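Side-chain contacts in calcium-regulated actin-bundling protein (Dictyostelium discoideum, PDB 4X3N), which binds and bundles actin filaments under calcium regulation and may help shape the filopodia and pseudopodia of moving cells: residues V47-L50 with E56-K59; E62-V67 with V151-Y156. All blocks are in the same frame, centred on the assembly; numbering follows the deposited sequence.

Interaction 1. Residues V47-L50 with E56-K59; sequences VHFL and EVSK
Val57, near the C-terminal end of helix 42-57, meets Phe49 and Leu50, eight and seven residues earlier on the same helix, and all three side chains are buried. The contact is purely apolar. Val57 CG1 does most of the work: it lies 3.8 Å from Leu50 CD2 and 4.0 Å from Phe49 CE2, touching both at the mouth of the notch where they lie side by side. The second methyl, Val57 CG2, also reaches the ring, at 4.1 Å from Phe49 CE2. Each of the two earlier side chains runs at about a right angle to Val57, and CG1 approaches the ring obliquely.

Val57 CB is directed at residues 47-50, while Phe49 and Leu50 gain their contact through their far ends. With CG trans to the backbone N (chi1 175°), the Phe49 ring extends far enough for CE2 to reach the valine. Leu50 takes the other common helical torsion, chi1 -67°, and offers a single methyl. A compact, branched valine suits a place against two larger side chains.

Partners from elsewhere enclose the same group: Leu157 and Leu158 of helix 153-160 touch Phe49, Trp278 of helix 273-290 touches Leu50, and Tyr161 and Phe164 touch Val57. With no polar side-chain atom in the contact, its cohesion comes from dispersion forces and the exclusion of water.

Interaction 2. Residues E62-V67 with V151-Y156; sequences EFIYSV and VSFLEY. With CA (calcium ion), chain D.
Glu155 OE1 is held by two hydrogen bonds and a metal bond. Ser152 OG donates to it at 2.7 Å and Ser152 N at 3.0 Å. The calcium ion lies 2.7 Å from the same oxygen. Both donors arrive on the anti side of the carboxylate, about 20° out of its plane. Glu155 OE2 completes a bidentate hold on the calcium, 2.5 Å from the metal. Glu155 N donates to Ser152 OG at 3.0 Å, so the two residues form a capping box at the start of helix 153-160. A short hydroxyl suits the N-cap, and a glutamate is long enough both to reach back to it and to chelate.

Asp144, Asn146, Asp148 and Arg150, the last through its backbone O, share the ion with Glu155 and a water, in the pattern of an EF-hand loop. From this helix Phe153 and Tyr156 point toward helix 61-79. Long aromatics suit these places, where Ile64 CA and Phe153 CA stand 9.9 Å apart. Phe153 CZ lies 4.0 Å from CG2 of the branched Ile64, and its ring edge faces Ile64 O nearly in plane. Tyr156 brings OH to the edge of the Phe63 ring, 4.0 Å from CE1, the side chains crossing at about a right angle. A chi1 of -175° swings the Phe63 ring away from its backbone N and out to the tyrosine, while Val67 CB covers one face.

Both contacts are buried. Interaction 1 lies within one helix, 42-57, whereas interaction 2 joins helix 61-79, the next in the chain, to the much later helix 153-160, which carries the last calcium ligand. Their centres are 10 Å apart and they meet through Ile64, whose CD1 is 3.8 Å from Leu50 CD2. Helix 153-160 serves both, since it also packs on Phe49. Interaction 1 is aliphatic and aromatic throughout; interaction 2 uses similar packing at the interhelical side but turns polar toward the metal. The apolar core thus continues from helix 42-57 to the helix that carries the calcium-binding glutamate.

Interaction 1. Residues V47-L50 with E56-K59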
loop_
_atom_site.group_PDB
_atom_site.type_symbol
_atom_site.label_atom_id
_atom_site.label_comp_id
_atom_site.label_asym_id
_atom_site.label_seq_id
_atom_site.Cartn_x
_atom_site.Cartn_y
_atom_site.Cartn_z
ATOM N N VAL A 47 21.315 2.294 -14.865
ATOM C CA VAL A 47 22.593 1.839 -15.204
ATOM C C VAL A 47 22.677 0.364 -15.530
ATOM O O VAL A 47 23.437 0.005 -16.451
ATOM C CB VAL A 47 23.587 2.164 -14.088
ATOM C CG1 VAL A 47 24.827 1.313 -14.245
ATOM C CG2 VAL A 47 23.895 3.660 -14.074
ATOM N N HIS A 48 21.909 -0.499 -14.873
ATOM C CA HIS A 48 21.858 -1.876 -15.281
ATOM C C HIS A 48 21.387 -1.955 -16.724
ATOM O O HIS A 48 21.950 -2.704 -17.553
ATOM C CB HIS A 48 20.909 -2.730 -14.438
ATOM C CG HIS A 48 21.549 -3.302 -13.241
ATOM N ND1 HIS A 48 21.834 -2.533 -12.136
ATOM C CD2 HIS A 48 22.013 -4.541 -12.972
ATOM C CE1 HIS A 48 22.402 -3.280 -11.211
ATOM N NE2 HIS A 48 22.552 -4.497 -11.703
ATOM N N PHE A 49 20.316 -1.252 -16.999
ATOM C CA PHE A 49 19.773 -1.265 -18.389
ATOM C C PHE A 49 20.799 -0.786 -19.429
ATOM O O PHE A 49 21.034 -1.459 -20.446
ATOM C CB PHE A 49 18.513 -0.429 -18.451
ATOM C CG PHE A 49 17.948 -0.286 -19.875
ATOM C CD1 PHE A 49 17.319 -1.334 -20.460
ATOM C CD2 PHE A 49 18.119 0.860 -20.593
ATOM C CE1 PHE A 49 16.832 -1.256 -21.760
ATOM C CE2 PHE A 49 17.626 0.945 -21.905
ATOM C CZ PHE A 49 16.991 -0.127 -22.457
ATOM N N LEU A 50 21.408 0.383 -19.157
ATOM C CA LEU A 50 22.347 0.982 -20.052
ATOM C C LEU A 50 23.584 0.109 -20.249
ATOM O O LEU A 50 23.980 -0.116 -21.396
ATOM C CB LEU A 50 22.736 2.371 -19.597
ATOM C CG LEU A 50 21.676 3.431 -19.633
ATOM C CD1 LEU A 50 22.185 4.652 -18.908
ATOM C CD2 LEU A 50 21.250 3.832 -21.049
ATOM N N GLU A 56 23.261 -0.880 -28.332
ATOM C CA GLU A 56 22.033 -0.528 -29.001
ATOM C C GLU A 56 21.413 0.764 -28.603
ATOM O O GLU A 56 20.615 1.320 -29.359
ATOM C CB GLU A 56 20.994 -1.616 -28.722
ATOM C CG GLU A 56 21.318 -3.010 -29.238
ATOM C CD GLU A 56 22.220 -3.803 -28.323
ATOM O OE1 GLU A 56 22.544 -3.377 -27.189
ATOM O OE2 GLU A 56 22.556 -4.924 -28.734
ATOM N N VAL A 57 21.659 1.233 -27.370
ATOM C CA VAL A 57 20.816 2.321 -26.821
ATOM C C VAL A 57 21.559 3.574 -26.428
ATOM O O VAL A 57 20.918 4.562 -26.090
ATOM C CB VAL A 57 19.916 1.833 -25.621
ATOM C CG1 VAL A 57 20.639 1.880 -24.303
ATOM C CG2 VAL A 57 18.607 2.622 -25.562
ATOM N N SER A 58 22.885 3.563 -26.588
ATOM C CA SER A 58 23.737 4.628 -26.078
ATOM C C SER A 58 23.281 6.030 -26.486
ATOM O O SER A 58 23.423 7.009 -25.722
ATOM C CB SER A 58 25.213 4.409 -26.544
ATOM O OG SER A 58 25.368 4.588 -27.946
ATOM N N LYS A 59 22.730 6.147 -27.688
ATOM C CA LYS A 59 22.327 7.483 -28.155
ATOM C C LYS A 59 21.067 8.021 -27.513
ATOM O O LYS A 59 20.788 9.241 -27.626
ATOM C CB LYS A 59 22.175 7.462 -29.665
ATOM C CG LYS A 59 23.476 7.153 -30.424
ATOM C CD LYS A 59 23.205 6.746 -31.892
ATOM C CE LYS A 59 22.303 7.771 -32.598
ATOM N NZ LYS A 59 22.298 7.767 -34.091
#

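Interaction 2. Residues E62-V67 with V151-Y156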
loop_
_atom_site.group_PDB
_atom_site.type_symbol
_atom_site.label_atom_id
_atom_site.label_comp_id
_atom_site.label_asym_id
_atom_site.label_seq_id
_atom_site.Cartn_x
_atom_site.Cartn_y
_atom_site.Cartn_z
ATOM N N GLU A 62 20.974 10.165 -23.080
ATOM C CA GLU A 62 20.628 11.493 -22.649
ATOM C C GLU A 62 19.130 11.675 -22.353
ATOM O O GLU A 62 18.766 12.339 -21.410
ATOM C CB GLU A 62 21.098 12.542 -23.662
ATOM C CG GLU A 62 20.779 13.964 -23.264
ATOM C CD GLU A 62 21.443 14.370 -21.960
ATOM O OE1 GLU A 62 22.450 13.765 -21.529
ATOM O OE2 GLU A 62 20.895 15.267 -21.299
ATOM N N PHE A 63 18.279 11.080 -23.166
ATOM C CA PHE A 63 16.887 11.159 -22.891
ATOM C C PHE A 63 16.533 10.362 -21.630
ATOM O O PHE A 63 15.708 10.750 -20.813
ATOM C CB PHE A 63 16.151 10.560 -24.071
ATOM C CG PHE A 63 14.682 10.684 -23.975
ATOM C CD1 PHE A 63 13.928 9.742 -23.249
ATOM C CD2 PHE A 63 14.011 11.703 -24.660
ATOM C CE1 PHE A 63 12.548 9.869 -23.173
ATOM C CE2 PHE A 63 12.626 11.814 -24.595
ATOM C CZ PHE A 63 11.889 10.928 -23.827
ATOM N N ILE A 64 17.171 9.241 -21.481
ATOM C CA ILE A 64 16.862 8.344 -20.359
ATOM C C ILE A 64 17.170 9.104 -19.091
ATOM O O ILE A 64 16.414 9.076 -18.105
ATOM C CB ILE A 64 17.621 7.027 -20.484
ATOM C CG1 ILE A 64 16.975 6.156 -21.556
ATOM C CG2 ILE A 64 17.590 6.249 -19.121
ATOM C CD1 ILE A 64 17.871 5.101 -22.095
ATOM N N TYR A 65 18.284 9.816 -19.136
ATOM C CA TYR A 65 18.778 10.585 -17.993
ATOM C C TYR A 65 18.001 11.828 -17.695
ATOM O O TYR A 65 17.537 12.051 -16.540
ATOM C CB TYR A 65 20.261 10.943 -18.212
ATOM C CG TYR A 65 20.870 11.685 -17.046
ATOM C CD1 TYR A 65 20.814 13.088 -16.997
ATOM C CD2 TYR A 65 21.509 11.006 -16.012
ATOM C CE1 TYR A 65 21.375 13.781 -15.928
ATOM C CE2 TYR A 65 22.054 11.700 -14.945
ATOM C CZ TYR A 65 21.979 13.085 -14.927
ATOM O OH TYR A 65 22.541 13.767 -13.864
ATOM N N SER A 66 17.791 12.629 -18.739
ATOM C CA SER A 66 17.206 13.956 -18.562
ATOM C C SER A 66 15.690 13.964 -18.490
ATOM O O SER A 66 15.112 14.831 -17.849
ATOM C CB SER A 66 17.642 14.865 -19.723
ATOM O OG SER A 66 18.972 15.202 -19.474
ATOM N N VAL A 67 15.062 13.026 -19.170
ATOM C CA VAL A 67 13.612 12.995 -19.287
ATOM C C VAL A 67 13.002 11.786 -18.624
ATOM O O VAL A 67 12.074 11.928 -17.849
ATOM C CB VAL A 67 13.164 12.970 -20.757
ATOM C CG1 VAL A 67 11.640 13.091 -20.884
ATOM C CG2 VAL A 67 13.826 14.082 -21.561
ATOM N N VAL A 151 5.346 -0.670 -11.357
ATOM C CA VAL A 151 6.177 -0.336 -12.496
ATOM C C VAL A 151 7.508 0.287 -12.019
ATOM O O VAL A 151 7.514 1.324 -11.336
ATOM C CB VAL A 151 5.470 0.609 -13.466
ATOM C CG1 VAL A 151 6.387 0.968 -14.594
ATOM C CG2 VAL A 151 4.200 -0.013 -14.021
ATOM N N SER A 152 8.589 -0.424 -12.321
ATOM C CA SER A 152 9.922 0.006 -12.061
ATOM C C SER A 152 10.405 0.814 -13.263
ATOM O O SER A 152 9.820 0.734 -14.332
ATOM C CB SER A 152 10.805 -1.192 -11.848
ATOM O OG SER A 152 10.751 -2.051 -12.989
ATOM N N PHE A 153 11.475 1.566 -13.087
ATOM C CA PHE A 153 12.133 2.243 -14.209
ATOM C C PHE A 153 12.670 1.242 -15.171
ATOM O O PHE A 153 12.552 1.426 -16.374
ATOM C CB PHE A 153 13.214 3.167 -13.713
ATOM C CG PHE A 153 13.671 4.206 -14.704
ATOM C CD1 PHE A 153 12.773 4.903 -15.473
ATOM C CD2 PHE A 153 15.033 4.569 -14.769
ATOM C CE1 PHE A 153 13.223 5.871 -16.401
ATOM C CE2 PHE A 153 15.481 5.584 -15.671
ATOM C CZ PHE A 153 14.583 6.184 -16.494
ATOM N N LEU A 154 13.182 0.126 -14.655
ATOM C CA LEU A 154 13.624 -0.990 -15.488
ATOM C C LEU A 154 12.509 -1.469 -16.416
ATOM O O LEU A 154 12.748 -1.678 -17.577
ATOM C CB LEU A 154 14.114 -2.199 -14.717
ATOM C CG LEU A 154 14.643 -3.406 -15.520
ATOM C CD1 LEU A 154 15.927 -3.119 -16.308
ATOM C CD2 LEU A 154 14.906 -4.556 -14.581
ATOM N N GLU A 155 11.339 -1.680 -15.868
ATOM C CA GLU A 155 10.214 -2.207 -16.651
ATOM C C GLU A 155 9.768 -1.192 -17.703
ATOM O O GLU A 155 9.531 -1.564 -18.834
ATOM C CB GLU A 155 9.083 -2.629 -15.712
ATOM C CG GLU A 155 9.381 -3.935 -15.018
ATOM C CD GLU A 155 8.419 -4.198 -13.900
ATOM O OE1 GLU A 155 8.381 -3.377 -12.979
ATOM O OE2 GLU A 155 7.699 -5.212 -13.967
ATOM N N TYR A 156 9.693 0.078 -17.325
ATOM C CA TYR A 156 9.444 1.149 -18.303
ATOM C C TYR A 156 10.473 1.120 -19.447
ATOM O O TYR A 156 10.125 1.219 -20.639
ATOM C CB TYR A 156 9.423 2.541 -17.628
ATOM C CG TYR A 156 9.798 3.651 -18.584
ATOM C CD1 TYR A 156 8.867 4.149 -19.498
ATOM C CD2 TYR A 156 11.052 4.249 -18.545
ATOM C CE1 TYR A 156 9.206 5.198 -20.377
ATOM C CE2 TYR A 156 11.414 5.247 -19.422
ATOM C CZ TYR A 156 10.488 5.718 -20.367
ATOM O OH TYR A 156 10.835 6.754 -21.253
HETATM CA CA CA D . 6.566 -4.867 -11.739
HETATM O O HOH W 1 8.357 -4.518 -10.202
#